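Local atomic coordinates of beta-N-acetylhexosaminidase (Akkermansia muciniphila, PDB entry 6JEB), a protein that hydrolyses terminal non-reducing N-acetylhexosamine residues, releasing N-acetylglucosamine from N-glycans and chitobiose and cleaving beta-linked N-acetylgalactosamine as well. Residues Lys374-Asp379 / Gly430-Glu435; Ile7-Arg12 / Arg438-Asp443; Glu231-Tyr236 / Ala291-Leu296; Leu136-Tyr141 / Ala237-Glu242. All coordinates share one frame; numbering follows the deposited sequence. Where two conformers were deposited one is given.

Contact 1. Residues Lys374-Asp379 / Gly430-Glu435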
loop_
_atom_site.group_PDB
_atom_site.type_symbol
_atom_site.label_atom_id
_atom_site.label_comp_id
_atom_site.label_asym_id
_atom_site.label_seq_id
_atom_site.Cartn_x
_atom_site.Cartn_y
_atom_site.Cartn_z
ATOM N N LYS A 374 -11.698 -5.850 14.331
ATOM C CA LYS A 374 -10.717 -6.871 13.972
ATOM C C LYS A 374 -9.441 -6.225 13.459
ATOM O O LYS A 374 -8.328 -6.594 13.857
ATOM C CB LYS A 374 -11.307 -7.793 12.900
ATOM C CG LYS A 374 -10.292 -8.741 12.271
ATOM C CD LYS A 374 -9.735 -9.706 13.303
ATOM C CE LYS A 374 -8.873 -10.765 12.645
ATOM N NZ LYS A 374 -8.488 -11.843 13.599
ATOM N N CYS A 375 -9.594 -5.252 12.560
ATOM C CA CYS A 375 -8.446 -4.536 12.032
ATOM C C CYS A 375 -7.600 -3.944 13.158
ATOM O O CYS A 375 -6.369 -4.084 13.161
ATOM C CB CYS A 375 -8.964 -3.451 11.092
ATOM S SG CYS A 375 -7.718 -2.615 10.168
ATOM N N TYR A 376 -8.247 -3.277 14.121
ATOM C CA TYR A 376 -7.524 -2.654 15.222
ATOM C C TYR A 376 -6.795 -3.673 16.096
ATOM O O TYR A 376 -5.839 -3.308 16.795
ATOM C CB TYR A 376 -8.453 -1.757 16.063
ATOM C CG TYR A 376 -7.624 -0.872 16.956
ATOM C CD1 TYR A 376 -7.058 0.291 16.456
ATOM C CD2 TYR A 376 -7.327 -1.242 18.264
ATOM C CE1 TYR A 376 -6.235 1.075 17.229
ATOM C CE2 TYR A 376 -6.508 -0.462 19.051
ATOM C CZ TYR A 376 -5.964 0.700 18.530
ATOM O OH TYR A 376 -5.137 1.477 19.307
ATOM N N ASP A 377 -7.205 -4.942 16.062
ATOM C CA ASP A 377 -6.502 -5.938 16.855
ATOM C C ASP A 377 -5.104 -6.244 16.324
ATOM O O ASP A 377 -4.361 -6.968 16.991
ATOM C CB ASP A 377 -7.338 -7.216 16.959
ATOM C CG ASP A 377 -6.949 -8.071 18.148
ATOM O OD1 ASP A 377 -6.881 -7.536 19.277
ATOM O OD2 ASP A 377 -6.711 -9.281 17.958
ATOM N N LEU A 378 -4.725 -5.701 15.169
ATOM C CA LEU A 378 -3.428 -6.011 14.573
ATOM C C LEU A 378 -2.282 -5.415 15.384
ATOM O O LEU A 378 -2.217 -4.198 15.586
ATOM C CB LEU A 378 -3.366 -5.479 13.146
ATOM C CG LEU A 378 -2.007 -5.659 12.465
ATOM C CD1 LEU A 378 -1.688 -7.144 12.280
ATOM C CD2 LEU A 378 -1.988 -4.924 11.132
ATOM N N ASP A 379 -1.378 -6.283 15.836
ATOM C CA ASP A 379 -0.026 -5.911 16.237
ATOM C C ASP A 379 0.873 -6.469 15.145
ATOM O O ASP A 379 0.935 -7.698 14.983
ATOM C CB ASP A 379 0.311 -6.556 17.585
ATOM C CG ASP A 379 1.788 -6.423 17.969
ATOM O OD1 ASP A 379 2.540 -5.675 17.306
ATOM O OD2 ASP A 379 2.202 -7.083 18.954
ATOM N N GLY A 430 1.889 0.350 24.034
ATOM C CA GLY A 430 1.566 0.880 25.346
ATOM C C GLY A 430 0.594 2.042 25.349
ATOM O O GLY A 430 0.089 2.388 26.421
ATOM N N VAL A 431 0.325 2.656 24.194
ATOM C CA VAL A 431 -0.675 3.718 24.091
ATOM C C VAL A 431 -1.898 3.291 23.299
ATOM O O VAL A 431 -2.794 4.116 23.062
ATOM C CB VAL A 431 -0.094 5.034 23.534
ATOM C CG1 VAL A 431 1.078 5.516 24.389
ATOM C CG2 VAL A 431 0.306 4.878 22.055
ATOM N N ARG A 432 -1.967 2.033 22.884
ATOM C CA ARG A 432 -3.055 1.559 22.044
ATOM C C ARG A 432 -4.138 0.893 22.882
ATOM O O ARG A 432 -3.843 0.150 23.822
ATOM C CB ARG A 432 -2.531 0.584 20.989
ATOM C CG ARG A 432 -1.714 1.273 19.908
ATOM C CD ARG A 432 -1.325 0.308 18.805
ATOM N NE ARG A 432 -2.498 -0.276 18.155
ATOM C CZ ARG A 432 -2.469 -1.352 17.380
ATOM N NH1 ARG A 432 -1.314 -1.960 17.136
ATOM N NH2 ARG A 432 -3.597 -1.811 16.841
ATOM N N SER A 433 -5.394 1.183 22.544
ATOM C CA SER A 433 -6.530 0.458 23.095
ATOM C C SER A 433 -7.722 0.669 22.174
ATOM O O SER A 433 -7.880 1.743 21.584
ATOM C CB SER A 433 -6.872 0.887 24.530
ATOM O OG SER A 433 -7.666 2.060 24.567
ATOM N N TRP A 434 -8.542 -0.370 22.041
ATOM C CA TRP A 434 -9.731 -0.258 21.207
ATOM C C TRP A 434 -10.660 0.833 21.728
ATOM O O TRP A 434 -11.189 1.634 20.946
ATOM C CB TRP A 434 -10.445 -1.606 21.137
ATOM C CG TRP A 434 -11.816 -1.526 20.541
ATOM C CD1 TRP A 434 -13.001 -1.791 21.171
ATOM C CD2 TRP A 434 -12.155 -1.133 19.200
ATOM N NE1 TRP A 434 -14.047 -1.599 20.309
ATOM C CE2 TRP A 434 -13.559 -1.199 19.091
ATOM C CE3 TRP A 434 -11.410 -0.744 18.081
ATOM C CZ2 TRP A 434 -14.236 -0.884 17.910
ATOM C CZ3 TRP A 434 -12.088 -0.436 16.902
ATOM C CH2 TRP A 434 -13.485 -0.509 16.830
ATOM N N GLU A 435 -10.840 0.903 23.050
ATOM C CA GLU A 435 -11.740 1.901 23.620
ATOM C C GLU A 435 -11.298 3.315 23.260
ATOM O O GLU A 435 -12.115 4.144 22.844
ATOM C CB GLU A 435 -11.839 1.726 25.135
ATOM C CG GLU A 435 -12.604 0.480 25.553
ATOM C CD GLU A 435 -14.007 0.444 24.982
ATOM O OE1 GLU A 435 -14.691 1.489 25.023
ATOM O OE2 GLU A 435 -14.422 -0.623 24.479
#
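Arg432 slides past Tyr376 in the opposite direction and lays its guanidinium edge-first over the phenol ring. The two planes stand 86° apart, with NH2 of Arg432 3.7 Å above the centre of the Tyr376 ring, a cation-pi contact. Beyond the ring the same group grips one backbone oxygen end-on: Leu378 O accepts NH1 of Arg432 at 2.9 Å and NH2 at 3.0 Å, and lies in the guanidinium plane. A long side chain ending in a flat cation with several N-H groups suits a place that offers both a ring and a carbonyl, and the two bonds fix the rotation of its planar end. A weak bond of 3.4 Å joins Arg432 NE to Tyr376 OH, whose stronger partner is Glu423. CG of Tyr376 is anti to the backbone N (chi1 -166°), which starts the ring toward Arg432, while CB of Tyr376 rests 3.7 Å from Trp434 CE3. This buried tyrosine, stacked also with Phe437, is the tight part of the contact. The side toward solvent is looser: Asp379 OD1 stays 5.4 Å from Arg432 NH1 and pairs with Arg89 instead, while Ser433 is only partly covered. Ser433 is the N-cap of helix 434-452, its OG accepting from Asn436 N. The contact thus joins the helical turn 372-376, between the seventh and eighth strands of the (beta/alpha)8 barrel, to the capped start of the long helix that follows the barrel strands.

Contact 2. Residues Ile7-Arg12 / Arg438-Asp443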
loop_
_atom_site.group_PDB
_atom_site.type_symbol
_atom_site.label_atom_id
_atom_site.label_comp_id
_atom_site.label_asym_id
_atom_site.label_seq_id
_atom_site.Cartn_x
_atom_site.Cartn_y
_atom_site.Cartn_z
ATOM N N ILE A 7 -5.295 10.610 15.738
ATOM C CA ILE A 7 -5.030 9.292 15.174
ATOM C C ILE A 7 -3.922 9.464 14.145
ATOM O O ILE A 7 -4.068 10.253 13.207
ATOM C CB ILE A 7 -6.268 8.657 14.516
ATOM C CG1 ILE A 7 -7.404 8.515 15.532
ATOM C CG2 ILE A 7 -5.900 7.290 13.913
ATOM C CD1 ILE A 7 -8.759 8.175 14.899
ATOM N N PRO A 8 -2.806 8.734 14.251
ATOM C CA PRO A 8 -2.520 7.722 15.282
ATOM C C PRO A 8 -2.223 8.302 16.662
ATOM O O PRO A 8 -1.752 9.438 16.787
ATOM C CB PRO A 8 -1.285 6.995 14.739
ATOM C CG PRO A 8 -0.730 7.870 13.679
ATOM C CD PRO A 8 -1.774 8.797 13.200
ATOM N N GLU A 9 -2.506 7.513 17.688
ATOM C CA GLU A 9 -2.236 7.943 19.056
ATOM C C GLU A 9 -0.759 8.295 19.207
ATOM O O GLU A 9 0.105 7.481 18.851
ATOM C CB GLU A 9 -2.591 6.827 20.038
ATOM C CG GLU A 9 -2.468 7.233 21.511
ATOM C CD GLU A 9 -3.456 8.323 21.910
ATOM O OE1 GLU A 9 -4.470 8.520 21.204
ATOM O OE2 GLU A 9 -3.214 8.995 22.938
ATOM N N PRO A 10 -0.428 9.476 19.730
ATOM C CA PRO A 10 0.982 9.822 19.929
ATOM C C PRO A 10 1.650 8.919 20.956
ATOM O O PRO A 10 1.014 8.371 21.867
ATOM C CB PRO A 10 0.922 11.269 20.434
ATOM C CG PRO A 10 -0.370 11.805 19.873
ATOM C CD PRO A 10 -1.318 10.631 19.945
ATOM N N SER A 11 2.966 8.786 20.818
ATOM C CA SER A 11 3.704 7.924 21.737
ATOM C C SER A 11 3.686 8.452 23.168
ATOM O O SER A 11 3.735 7.656 24.107
ATOM C CB SER A 11 5.128 7.693 21.238
ATOM O OG SER A 11 5.783 8.915 20.958
ATOM N N ARG A 12 3.616 9.773 23.360
ATOM C CA ARG A 12 3.482 10.352 24.697
ATOM C C ARG A 12 2.634 11.614 24.612
ATOM O O ARG A 12 2.918 12.504 23.804
ATOM C CB ARG A 12 4.842 10.692 25.339
ATOM C CG ARG A 12 4.727 11.344 26.731
ATOM C CD ARG A 12 6.090 11.798 27.314
ATOM N NE ARG A 12 5.928 12.762 28.414
ATOM C CZ ARG A 12 6.110 12.503 29.708
ATOM N NH1 ARG A 12 6.501 11.297 30.120
ATOM N NH2 ARG A 12 5.902 13.469 30.601
ATOM N N ARG A 438 -11.720 3.891 19.388
ATOM C CA ARG A 438 -13.127 4.054 19.028
ATOM C C ARG A 438 -13.643 5.433 19.426
ATOM O O ARG A 438 -14.398 6.063 18.674
ATOM C CB ARG A 438 -13.955 2.949 19.689
ATOM C CG ARG A 438 -15.406 2.898 19.265
ATOM C CD ARG A 438 -16.182 1.945 20.153
ATOM N NE ARG A 438 -16.417 2.520 21.474
ATOM C CZ ARG A 438 -16.399 1.826 22.608
ATOM N NH1 ARG A 438 -16.137 0.526 22.590
ATOM N NH2 ARG A 438 -16.623 2.434 23.765
ATOM N N ARG A 439 -13.239 5.922 20.603
ATOM C CA ARG A 439 -13.622 7.265 21.028
ATOM C C ARG A 439 -13.142 8.307 20.024
ATOM O O ARG A 439 -13.918 9.160 19.573
ATOM C CB ARG A 439 -13.025 7.558 22.405
ATOM C CG ARG A 439 -13.173 9.017 22.840
ATOM C CD ARG A 439 -12.371 9.337 24.104
ATOM N NE ARG A 439 -10.923 9.274 23.903
ATOM C CZ ARG A 439 -10.193 10.259 23.387
ATOM N NH1 ARG A 439 -10.774 11.384 22.990
ATOM N NH2 ARG A 439 -8.880 10.113 23.254
ATOM N N LYS A 440 -11.863 8.245 19.657
ATOM C CA LYS A 440 -11.304 9.238 18.742
ATOM C C LYS A 440 -11.938 9.146 17.362
ATOM O O LYS A 440 -12.192 10.170 16.719
ATOM C CB LYS A 440 -9.794 9.041 18.626
ATOM C CG LYS A 440 -9.065 9.144 19.949
ATOM C CD LYS A 440 -7.561 9.057 19.752
ATOM C CE LYS A 440 -7.145 7.670 19.260
ATOM N NZ LYS A 440 -5.679 7.595 18.948
ATOM N N LEU A 441 -12.172 7.926 16.875
ATOM C CA LEU A 441 -12.727 7.777 15.536
ATOM C C LEU A 441 -14.115 8.399 15.433
ATOM O O LEU A 441 -14.480 8.949 14.386
ATOM C CB LEU A 441 -12.765 6.307 15.149
ATOM C CG LEU A 441 -13.222 6.132 13.705
ATOM C CD1 LEU A 441 -12.124 6.532 12.722
ATOM C CD2 LEU A 441 -13.689 4.734 13.486
ATOM N N ALA A 442 -14.902 8.325 16.505
ATOM C CA ALA A 442 -16.191 9.005 16.512
ATOM C C ALA A 442 -16.021 10.503 16.285
ATOM O O ALA A 442 -16.774 11.111 15.513
ATOM C CB ALA A 442 -16.919 8.722 17.826
ATOM N N ASP A 443 -15.026 11.117 16.938
ATOM C CA ASP A 443 -14.754 12.533 16.704
ATOM C C ASP A 443 -14.274 12.781 15.280
ATOM O O ASP A 443 -14.552 13.840 14.705
ATOM C CB ASP A 443 -13.696 13.045 17.684
ATOM C CG ASP A 443 -14.167 13.034 19.131
ATOM O OD1 ASP A 443 -15.399 13.031 19.378
ATOM O OD2 ASP A 443 -13.293 13.043 20.026
#
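Lys440 NZ is gripped by three oxygens: Glu9 OE1 at 2.7 Å in a salt bridge, Glu423 OE1 of helix 417-426 in a second, and the backbone O of Ile6. The bond joins the N-terminal domain 2 of family 20 hydrolases, just ahead of its strand 12-16, to helix 434-452, which packs beside the catalytic barrel. The Lys440 and Glu9 side chains cross at about a right angle, and Glu9 receives the ammonium on the anti lone pair of OE1, away from its other oxygen. A bend in each chain makes the meeting possible: chi2 of Glu9 (65°) turns CD aside, and chi3 of Lys440 (-67°) does the same for CE. Lysine suits a buried place because its methylenes pack while its single charge answers two acids; two carboxylates so close would probably help to keep the lysine protonated. Glu423 OE1 also accepts from Glu9 N, so one carboxylate steadies both sides of the junction. An alanine in place of Lys440 would probably leave Glu9 and Glu423 facing each other without their shared cation and Ile6 O without this donor. Ile7, followed by a cis peptide bond to Pro8, supplies the apolar share of the contact. Its CG1 lies 3.8 Å from Lys440 CE, and Ile7 CD1 lies 4.3 Å from Leu441 CD1.

Contact 3. Residues Glu231-Tyr236 / Ala291-Leu296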
loop_
_atom_site.group_PDB
_atom_site.type_symbol
_atom_site.label_atom_id
_atom_site.label_comp_id
_atom_site.label_asym_id
_atom_site.label_seq_id
_atom_site.Cartn_x
_atom_site.Cartn_y
_atom_site.Cartn_z
ATOM N N GLU A 231 13.197 -10.835 -25.643
ATOM C CA GLU A 231 12.258 -9.715 -25.656
ATOM C C GLU A 231 11.735 -9.395 -24.264
ATOM O O GLU A 231 11.409 -8.242 -23.967
ATOM C CB GLU A 231 11.064 -10.057 -26.546
ATOM C CG GLU A 231 11.384 -10.222 -28.012
ATOM C CD GLU A 231 11.858 -11.622 -28.376
ATOM O OE1 GLU A 231 12.014 -12.492 -27.478
ATOM O OE2 GLU A 231 12.067 -11.847 -29.583
ATOM N N VAL A 232 11.600 -10.421 -23.418
ATOM C CA VAL A 232 11.110 -10.210 -22.058
ATOM C C VAL A 232 12.077 -9.321 -21.289
ATOM O O VAL A 232 11.674 -8.367 -20.613
ATOM C CB VAL A 232 10.902 -11.566 -21.354
ATOM C CG1 VAL A 232 10.744 -11.378 -19.857
ATOM C CG2 VAL A 232 9.697 -12.276 -21.940
ATOM N N TRP A 233 13.376 -9.605 -21.405
ATOM C CA TRP A 233 14.371 -8.844 -20.658
ATOM C C TRP A 233 14.558 -7.446 -21.230
ATOM O O TRP A 233 14.770 -6.491 -20.475
ATOM C CB TRP A 233 15.678 -9.636 -20.575
ATOM C CG TRP A 233 15.416 -10.919 -19.875
ATOM C CD1 TRP A 233 15.383 -12.166 -20.426
ATOM C CD2 TRP A 233 15.050 -11.075 -18.499
ATOM N NE1 TRP A 233 15.043 -13.091 -19.472
ATOM C CE2 TRP A 233 14.836 -12.448 -18.279
ATOM C CE3 TRP A 233 14.886 -10.185 -17.432
ATOM C CZ2 TRP A 233 14.481 -12.958 -17.027
ATOM C CZ3 TRP A 233 14.537 -10.689 -16.192
ATOM C CH2 TRP A 233 14.339 -12.066 -15.998
ATOM N N LYS A 234 14.481 -7.298 -22.557
ATOM C CA LYS A 234 14.510 -5.960 -23.133
ATOM C C LYS A 234 13.301 -5.154 -22.676
ATOM O O LYS A 234 13.423 -3.960 -22.368
ATOM C CB LYS A 234 14.560 -6.033 -24.657
ATOM C CG LYS A 234 14.741 -4.678 -25.324
ATOM C CD LYS A 234 15.041 -4.822 -26.800
ATOM C CE LYS A 234 15.262 -3.459 -27.459
ATOM N NZ LYS A 234 15.300 -3.551 -28.940
ATOM N N PHE A 235 12.134 -5.797 -22.605
ATOM C CA PHE A 235 10.928 -5.109 -22.159
ATOM C C PHE A 235 11.068 -4.644 -20.716
ATOM O O PHE A 235 10.846 -3.470 -20.405
ATOM C CB PHE A 235 9.718 -6.037 -22.304
ATOM C CG PHE A 235 8.453 -5.491 -21.696
ATOM C CD1 PHE A 235 7.819 -4.388 -22.255
ATOM C CD2 PHE A 235 7.887 -6.093 -20.584
ATOM C CE1 PHE A 235 6.647 -3.886 -21.706
ATOM C CE2 PHE A 235 6.703 -5.601 -20.028
ATOM C CZ PHE A 235 6.086 -4.499 -20.587
ATOM N N TYR A 236 11.438 -5.554 -19.810
ATOM C CA TYR A 236 11.515 -5.143 -18.410
ATOM C C TYR A 236 12.623 -4.125 -18.171
ATOM O O TYR A 236 12.476 -3.257 -17.305
ATOM C CB TYR A 236 11.624 -6.355 -17.484
ATOM C CG TYR A 236 10.307 -7.085 -17.324
ATOM C CD1 TYR A 236 9.143 -6.407 -16.976
ATOM C CD2 TYR A 236 10.228 -8.453 -17.520
ATOM C CE1 TYR A 236 7.939 -7.077 -16.829
ATOM C CE2 TYR A 236 9.036 -9.130 -17.376
ATOM C CZ TYR A 236 7.892 -8.437 -17.026
ATOM O OH TYR A 236 6.696 -9.110 -16.879
ATOM N N ALA A 291 16.319 -13.237 -9.415
ATOM C CA ALA A 291 17.700 -12.767 -9.315
ATOM C C ALA A 291 18.111 -12.001 -10.566
ATOM O O ALA A 291 18.790 -10.971 -10.480
ATOM C CB ALA A 291 18.651 -13.940 -9.061
ATOM N N LYS A 292 17.708 -12.488 -11.740
ATOM C CA LYS A 292 18.019 -11.779 -12.973
ATOM C C LYS A 292 17.297 -10.438 -13.022
ATOM O O LYS A 292 17.872 -9.430 -13.451
ATOM C CB LYS A 292 17.652 -12.652 -14.173
ATOM C CG LYS A 292 18.093 -12.110 -15.519
ATOM C CD LYS A 292 18.018 -13.208 -16.561
ATOM C CE LYS A 292 18.395 -12.712 -17.939
ATOM N NZ LYS A 292 18.511 -13.852 -18.899
ATOM N N THR A 293 16.042 -10.401 -12.567
ATOM C CA THR A 293 15.313 -9.136 -12.528
ATOM C C THR A 293 15.956 -8.169 -11.542
ATOM O O THR A 293 16.103 -6.975 -11.834
ATOM C CB THR A 293 13.850 -9.401 -12.166
ATOM O OG1 THR A 293 13.325 -10.419 -13.031
ATOM C CG2 THR A 293 13.017 -8.148 -12.343
ATOM N N ALA A 294 16.372 -8.673 -10.379
ATOM C CA ALA A 294 17.037 -7.822 -9.396
ATOM C C ALA A 294 18.349 -7.264 -9.938
ATOM O O ALA A 294 18.723 -6.126 -9.627
ATOM C CB ALA A 294 17.275 -8.603 -8.102
ATOM N N ALA A 295 19.067 -8.052 -10.747
ATOM C CA ALA A 295 20.300 -7.549 -11.346
ATOM C C ALA A 295 20.013 -6.409 -12.314
ATOM O O ALA A 295 20.768 -5.430 -12.368
ATOM C CB ALA A 295 21.054 -8.679 -12.044
ATOM N N LEU A 296 18.925 -6.515 -13.085
ATOM C CA LEU A 296 18.524 -5.412 -13.955
ATOM C C LEU A 296 18.223 -4.165 -13.137
ATOM O O LEU A 296 18.662 -3.061 -13.480
ATOM C CB LEU A 296 17.290 -5.797 -14.767
ATOM C CG LEU A 296 17.441 -6.496 -16.108
ATOM C CD1 LEU A 296 16.068 -6.592 -16.758
ATOM C CD2 LEU A 296 18.417 -5.748 -17.006
#
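Lys292 stretches over one face of the Trp233 indole, crossing it with an extended chain. Its CD sits 3.6 Å from CZ2 of Trp233, and its CE lies 3.6 Å from the centroid of the five-membered ring, a CH-pi contact. NZ follows at 3.9 Å from that centroid, 23° off the normal, and adds a cation-pi interaction. Thr293 OG1 meets the ring in its plane, 3.4 Å from Trp233 CZ3, and Leu296 CD1 touches the edge 3.8 Å from CE3. In the next shell, Trp233 NE1 donates to Pro227 O, which fixes the turn of the indole, while Thr293 OG1 bonds to Phe289 O one turn back in its own helix. An alanine at Trp233 would probably open a gap between the helices, deprive Lys292 of its platform and leave Pro227 O without this partner. Helices 230-246 and 282-299 precede and follow the fourth barrel strand in the chain. The axes of segments 231-236 and 291-296 approach to 11.1 Å and cross at -39°, a spacing that a large indole can bridge. No hydrogen bond spans the pair, so dispersion and the pull of the ring's electrons on an exposed ammonium probably carry the attraction.

Contact 4. Residues Leu136-Tyr141 / Ala237-Glu242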
loop_
_atom_site.group_PDB
_atom_site.type_symbol
_atom_site.label_atom_id
_atom_site.label_comp_id
_atom_site.label_asym_id
_atom_site.label_seq_id
_atom_site.Cartn_x
_atom_site.Cartn_y
_atom_site.Cartn_z
ATOM N N LEU A 136 0.841 1.616 -16.814
ATOM C CA LEU A 136 2.103 2.340 -16.928
ATOM C C LEU A 136 2.490 2.478 -18.390
ATOM O O LEU A 136 2.724 1.455 -19.050
ATOM C CB LEU A 136 3.205 1.588 -16.189
ATOM C CG LEU A 136 4.578 2.252 -16.324
ATOM C CD1 LEU A 136 4.749 3.418 -15.340
ATOM C CD2 LEU A 136 5.709 1.238 -16.155
ATOM N N PRO A 137 2.621 3.690 -18.928
ATOM C CA PRO A 137 3.102 3.824 -20.309
ATOM C C PRO A 137 4.594 3.530 -20.385
ATOM O O PRO A 137 5.361 3.884 -19.485
ATOM C CB PRO A 137 2.807 5.292 -20.638
ATOM C CG PRO A 137 2.937 5.983 -19.304
ATOM C CD PRO A 137 2.381 5.001 -18.291
ATOM N N VAL A 138 5.001 2.854 -21.456
ATOM C CA VAL A 138 6.413 2.530 -21.660
ATOM C C VAL A 138 6.785 2.862 -23.097
ATOM O O VAL A 138 6.287 2.205 -24.028
ATOM C CB VAL A 138 6.727 1.053 -21.351
ATOM C CG1 VAL A 138 8.226 0.807 -21.466
ATOM C CG2 VAL A 138 6.227 0.652 -19.969
ATOM N N PRO A 139 7.654 3.844 -23.327
ATOM C CA PRO A 139 8.086 4.146 -24.695
ATOM C C PRO A 139 8.653 2.908 -25.373
ATOM O O PRO A 139 9.399 2.125 -24.771
ATOM C CB PRO A 139 9.160 5.222 -24.496
ATOM C CG PRO A 139 8.779 5.886 -23.199
ATOM C CD PRO A 139 8.227 4.780 -22.342
ATOM N N GLY A 140 8.266 2.722 -26.633
ATOM C CA GLY A 140 8.666 1.566 -27.403
ATOM C C GLY A 140 7.719 0.390 -27.326
ATOM O O GLY A 140 7.913 -0.589 -28.061
ATOM N N TYR A 141 6.705 0.444 -26.463
ATOM C CA TYR A 141 5.744 -0.651 -26.307
ATOM C C TYR A 141 4.333 -0.088 -26.401
ATOM O O TYR A 141 3.577 -0.092 -25.423
ATOM C CB TYR A 141 5.997 -1.431 -25.012
ATOM C CG TYR A 141 7.355 -2.092 -25.074
ATOM C CD1 TYR A 141 7.511 -3.337 -25.668
ATOM C CD2 TYR A 141 8.490 -1.436 -24.614
ATOM C CE1 TYR A 141 8.761 -3.930 -25.774
ATOM C CE2 TYR A 141 9.739 -2.012 -24.713
ATOM C CZ TYR A 141 9.871 -3.261 -25.292
ATOM O OH TYR A 141 11.113 -3.842 -25.397
ATOM N N ALA A 237 13.729 -4.198 -18.921
ATOM C CA ALA A 237 14.735 -3.142 -18.817
ATOM C C ALA A 237 14.139 -1.791 -19.189
ATOM O O ALA A 237 14.407 -0.782 -18.524
ATOM C CB ALA A 237 15.957 -3.461 -19.686
ATOM N N SER A 238 13.305 -1.755 -20.237
ATOM C CA SER A 238 12.652 -0.505 -20.621
ATOM C C SER A 238 11.672 -0.049 -19.555
ATOM O O SER A 238 11.594 1.146 -19.250
ATOM C CB SER A 238 11.923 -0.670 -21.951
ATOM O OG SER A 238 12.826 -1.021 -22.979
ATOM N N VAL A 239 10.888 -0.985 -19.005
ATOM C CA VAL A 239 9.972 -0.651 -17.917
ATOM C C VAL A 239 10.742 -0.036 -16.758
ATOM O O VAL A 239 10.378 1.025 -16.235
ATOM C CB VAL A 239 9.192 -1.900 -17.469
ATOM C CG1 VAL A 239 8.384 -1.597 -16.207
ATOM C CG2 VAL A 239 8.289 -2.394 -18.586
ATOM N N PHE A 240 11.821 -0.697 -16.337
ATOM C CA PHE A 240 12.567 -0.225 -15.177
ATOM C C PHE A 240 13.236 1.119 -15.442
ATOM O O PHE A 240 13.382 1.923 -14.515
ATOM C CB PHE A 240 13.599 -1.268 -14.740
ATOM C CG PHE A 240 13.004 -2.586 -14.310
ATOM C CD1 PHE A 240 11.672 -2.697 -13.944
ATOM C CD2 PHE A 240 13.799 -3.726 -14.279
ATOM C CE1 PHE A 240 11.140 -3.923 -13.548
ATOM C CE2 PHE A 240 13.281 -4.953 -13.887
ATOM C CZ PHE A 240 11.946 -5.053 -13.522
ATOM N N ASN A 241 13.666 1.374 -16.683
ATOM C CA ASN A 241 14.217 2.687 -17.008
ATOM C C ASN A 241 13.169 3.782 -16.835
ATOM O O ASN A 241 13.474 4.868 -16.323
ATOM C CB ASN A 241 14.796 2.687 -18.426
ATOM C CG ASN A 241 16.110 1.929 -18.521
ATOM O OD1 ASN A 241 16.810 1.750 -17.522
ATOM N ND2 ASN A 241 16.455 1.489 -19.727
ATOM N N GLU A 242 11.924 3.516 -17.246
ATOM C CA GLU A 242 10.863 4.492 -17.010
ATOM C C GLU A 242 10.641 4.700 -15.523
ATOM O O GLU A 242 10.460 5.835 -15.066
ATOM C CB GLU A 242 9.552 4.044 -17.659
ATOM C CG GLU A 242 9.598 4.054 -19.153
ATOM C CD GLU A 242 10.051 5.396 -19.690
ATOM O OE1 GLU A 242 9.355 6.403 -19.426
ATOM O OE2 GLU A 242 11.100 5.437 -20.363
HETATM O O HOH W 1 6.589 6.417 -19.307
HETATM O O HOH W 2 11.893 1.963 -24.133
#
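Val138 CA lies 6.1 Å from Val239 CA, and Val138 begins a type II beta turn closed by the bond from Tyr141 N to Val138 O. Pro139 suits the second place of this turn, and Gly140 the third, where a phi of 91° would press any CB against the preceding carbonyl. The turn sets the loop after the second barrel strand against helix 230-246. Toward the inside the contact is aliphatic: Leu136 CD2 meets Val239 CG1 at 3.9 Å, and the Val138 and Val239 side chains cross at about a right angle. Val138 CG1 rests on Ser238 CB, small enough to let the loop come close. Tyr141 presents its ring edge to Ser238 OG, 3.7 Å from CE2; that hydroxyl is hydrogen-bonded to Lys234 O. Further out, Pro139 and Glu242 meet tip to tip, with Pro139 CD 3.3 Å from Glu242 CD. The bend at chi2 of Glu242 (-53°) brings its CD to the proline. A water donates 2.8 Å bonds to both Pro137 O and Glu242 OE1, the latter also paired with Lys167. A second water bonds to Pro139 O and weakly to Ser238 OG. With no direct hydrogen bond between loop and helix, attachment relies on the valine-leucine packing, while waters and Lys167 serve Pro137 O, Pro139 O and Glu242 OE1 on the outer side.

Overall arrangement
Contacts 1 and 2 touch, through Val431 against Glu9, Pro10 and Ser11, and share helix 434-452; contacts 3 and 4 share helix 230-246, and Phe240 packs against Thr293. The two pairs lie on opposite sides of the chain's centre, with centres at least 42 Å apart. Contact 2, between domain 2 and the long helix, is the most buried and joins a salt bridge to apolar contacts of Ile7. Contacts 1, 3 and 4 are partly buried: contact 1 binds a backbone oxygen with charged nitrogens, contact 3 has no hydrogen bond and sets a cation on an indole, and contact 4 combines aliphatic packing with water bridges on its outer side.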